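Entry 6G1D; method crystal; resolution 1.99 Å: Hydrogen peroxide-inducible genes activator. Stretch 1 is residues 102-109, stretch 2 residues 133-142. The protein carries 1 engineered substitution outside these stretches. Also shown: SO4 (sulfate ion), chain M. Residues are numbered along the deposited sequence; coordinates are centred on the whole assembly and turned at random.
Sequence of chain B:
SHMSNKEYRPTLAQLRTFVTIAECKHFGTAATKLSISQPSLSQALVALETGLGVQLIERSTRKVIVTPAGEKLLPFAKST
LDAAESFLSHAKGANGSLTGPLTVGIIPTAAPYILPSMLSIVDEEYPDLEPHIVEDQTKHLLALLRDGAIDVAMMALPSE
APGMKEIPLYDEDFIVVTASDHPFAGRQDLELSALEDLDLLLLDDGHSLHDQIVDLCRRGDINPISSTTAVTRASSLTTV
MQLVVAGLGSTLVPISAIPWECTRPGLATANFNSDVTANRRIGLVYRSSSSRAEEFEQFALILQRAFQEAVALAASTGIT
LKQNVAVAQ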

# COMPACT_ATOMS: atom_id res chain seq x y z
N LEU B 102 16.78 -1.35 23.35
CA LEU B 102 15.42 -1.65 23.72
C LEU B 102 14.59 -0.99 22.64
O LEU B 102 14.68 0.21 22.46
CB LEU B 102 15.09 -1.04 25.09
CG LEU B 102 13.68 -1.29 25.62
CD1 LEU B 102 13.49 -2.77 25.96
CD2 LEU B 102 13.39 -0.40 26.82
N THR B 103 13.78 -1.77 21.94
CA THR B 103 12.90 -1.23 20.94
C THR B 103 11.51 -1.12 21.55
O THR B 103 10.92 -2.13 21.98
CB THR B 103 12.92 -2.11 19.70
OG1 THR B 103 14.25 -2.15 19.23
CG2 THR B 103 12.01 -1.48 18.58
N VAL B 104 10.98 0.10 21.57
CA VAL B 104 9.71 0.40 22.21
C VAL B 104 8.72 0.83 21.12
O VAL B 104 8.97 1.76 20.37
CB VAL B 104 9.89 1.53 23.23
CG1 VAL B 104 8.59 1.84 23.94
CG2 VAL B 104 10.93 1.13 24.29
N GLY B 105 7.61 0.11 21.03
CA GLY B 105 6.50 0.48 20.16
C GLY B 105 5.60 1.41 20.96
O GLY B 105 5.37 1.17 22.14
N ILE B 106 5.10 2.47 20.32
CA ILE B 106 4.15 3.36 20.98
C ILE B 106 3.08 3.80 20.01
O ILE B 106 3.39 4.14 18.88
CB ILE B 106 4.82 4.62 21.54
CG1 ILE B 106 6.10 4.30 22.32
CG2 ILE B 106 3.84 5.40 22.42
CD1 ILE B 106 6.88 5.53 22.81
N ILE B 107 1.83 3.82 20.48
CA ILE B 107 0.71 4.31 19.69
C ILE B 107 0.83 5.82 19.36
O ILE B 107 1.37 6.59 20.17
CB ILE B 107 -0.65 3.98 20.34
CG1 ILE B 107 -0.80 4.65 21.71
CG2 ILE B 107 -0.85 2.47 20.47
CD1 ILE B 107 -2.19 4.52 22.29
N PRO B 108 0.36 6.24 18.17
CA PRO B 108 0.63 7.61 17.72
C PRO B 108 0.00 8.73 18.55
O PRO B 108 0.49 9.86 18.49
CB PRO B 108 0.04 7.65 16.31
CG PRO B 108 -0.22 6.27 15.90
CD PRO B 108 -0.24 5.40 17.11
N THR B 109 -1.08 8.45 19.27
CA THR B 109 -1.71 9.44 20.13
C THR B 109 -1.15 9.46 21.56
O THR B 109 -1.70 10.15 22.40
CB THR B 109 -3.25 9.28 20.19
OG1 THR B 109 -3.60 8.07 20.87
CG2 THR B 109 -3.85 9.31 18.78
N ILE B 133 12.53 3.61 18.76
CA ILE B 133 11.14 3.93 18.92
C ILE B 133 10.46 3.56 17.62
O ILE B 133 10.91 3.95 16.56
CB ILE B 133 10.92 5.44 19.21
CG1 ILE B 133 11.75 5.88 20.43
CG2 ILE B 133 9.44 5.72 19.43
CD1 ILE B 133 11.41 5.14 21.72
N VAL B 134 9.39 2.78 17.72
CA VAL B 134 8.54 2.49 16.60
C VAL B 134 7.13 3.00 16.91
O VAL B 134 6.48 2.51 17.81
CB VAL B 134 8.50 0.97 16.32
CG1 VAL B 134 7.54 0.66 15.18
CG2 VAL B 134 9.89 0.49 15.94
N GLU B 135 6.71 4.01 16.17
CA GLU B 135 5.42 4.64 16.40
C GLU B 135 4.50 4.02 15.36
O GLU B 135 4.73 4.17 14.16
CB GLU B 135 5.51 6.14 16.17
CG GLU B 135 4.19 6.85 16.36
CD GLU B 135 4.26 8.34 16.05
OE1 GLU B 135 4.94 8.72 15.06
OE2 GLU B 135 3.59 9.12 16.76
N ASP B 136 3.48 3.30 15.79
CA ASP B 136 2.55 2.65 14.85
C ASP B 136 1.28 2.31 15.59
O ASP B 136 1.23 2.33 16.81
CB ASP B 136 3.18 1.39 14.21
CG ASP B 136 2.69 1.13 12.75
OD1 ASP B 136 1.56 1.52 12.36
OD2 ASP B 136 3.44 0.51 11.96
N GLN B 137 0.23 2.03 14.84
CA GLN B 137 -1.08 1.69 15.41
C GLN B 137 -1.03 0.31 16.06
O GLN B 137 -0.16 -0.53 15.77
CB GLN B 137 -2.14 1.74 14.31
CG GLN B 137 -2.36 3.17 13.81
CD GLN B 137 -3.24 3.27 12.54
OE1 GLN B 137 -3.66 4.36 12.19
NE2 GLN B 137 -3.50 2.15 11.87
N THR B 138 -2.01 0.11 16.94
CA THR B 138 -2.06 -1.01 17.87
C THR B 138 -1.89 -2.38 17.21
O THR B 138 -1.08 -3.19 17.64
CB THR B 138 -3.37 -0.92 18.67
OG1 THR B 138 -3.44 0.36 19.39
CG2 THR B 138 -3.47 -2.06 19.65
N LYS B 139 -2.68 -2.64 16.16
CA LYS B 139 -2.67 -3.93 15.46
C LYS B 139 -1.27 -4.22 14.91
O LYS B 139 -0.79 -5.35 15.03
CB LYS B 139 -3.73 -3.93 14.35
CG LYS B 139 -3.82 -5.22 13.54
CD LYS B 139 -4.69 -5.11 12.29
CE LYS B 139 -4.70 -6.44 11.55
NZ LYS B 139 -5.46 -6.36 10.28
N HIS B 140 -0.61 -3.20 14.36
CA HIS B 140 0.77 -3.39 13.87
C HIS B 140 1.75 -3.62 15.01
O HIS B 140 2.61 -4.48 14.90
CB HIS B 140 1.26 -2.22 13.02
CG HIS B 140 0.42 -1.99 11.81
ND1 HIS B 140 0.60 -2.65 10.61
CD2 HIS B 140 -0.61 -1.13 11.62
CE1 HIS B 140 -0.30 -2.22 9.75
NE2 HIS B 140 -1.03 -1.29 10.33
N LEU B 141 1.61 -2.86 16.12
CA LEU B 141 2.48 -3.07 17.27
C LEU B 141 2.33 -4.48 17.82
O LEU B 141 3.32 -5.10 18.14
CB LEU B 141 2.24 -2.04 18.39
CG LEU B 141 2.51 -0.59 18.03
CD1 LEU B 141 2.17 0.26 19.25
CD2 LEU B 141 3.91 -0.34 17.54
N LEU B 142 1.11 -5.01 17.91
CA LEU B 142 0.94 -6.39 18.41
C LEU B 142 1.57 -7.42 17.49
O LEU B 142 2.16 -8.38 17.98
CB LEU B 142 -0.54 -6.72 18.65
CG LEU B 142 -1.13 -5.97 19.87
CD1 LEU B 142 -2.65 -6.09 19.82
CD2 LEU B 142 -0.53 -6.49 21.21
S SO4 M . -3.91 5.49 18.53
O1 SO4 M . -2.86 6.20 19.61
O2 SO4 M . -3.94 3.79 18.42
O3 SO4 M . -5.37 6.12 19.02
O4 SO4 M . -3.43 6.06 17.10
O HOH W 1 1.88 10.92 16.13

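The two stretches pair as neighbouring parallel strands: the axes of 102-106 and 133-135 approach to 4.7 Å with 19° between their N-to-C directions. The register sets Val104 beside Ile133, Gly105 beside Val134 and Ile106 beside Glu135. Val134 carries the ladder, because both its polar backbone atoms face the first strand: its N donates to Val104 O (2.9 Å, 172° at the hydrogen), and its O accepts from Ile106 N (2.9 Å, 156°). Past the last bridge, Asp136 N still reaches Ile106 O at 3.2 Å, with a less linear angle of 148°. CA-H...O contacts fill the gaps between these bonds, the shortest from Gly105 CA to Val134 O at 3.1 Å.

Pro108, Ile133 and Ile106 have the most surface covered by the opposing stretch. Ile106 and Ile133 project from the same sheet face as Val104 and Glu135. Ile106 CD1 meets Ile133 CG2 at 4.2 Å, while Ile133 CD1 lies 4.2 Å from Val104 CB, so Ile133 makes apolar contact with both residues across the strand boundary.

On the other face, Leu141 points from the helix toward the first stretch. Its CD2 lies 3.8 Å from Gly105 CA; a CB placed ideally on that glycine would come within 2.8 Å of the same methyl, a clash, so the close approach depends on the absent side chain. Leu141 CD1 also packs 3.9 Å from Ile107 CG2.

Pro108, beyond the strand, lies against the turn leading into the helix. Its CD is 3.4 Å from Asp136 O, and its CG is 4.3 Å from Gln137 CG, the N-cap residue. Lacking an N-H, Pro108 cannot extend the backbone ladder as a donor. Instead, a water donates to Pro108 O (2.9 Å) and to Glu135 OE2 (2.6 Å), linking backbone carbonyl to carboxylate.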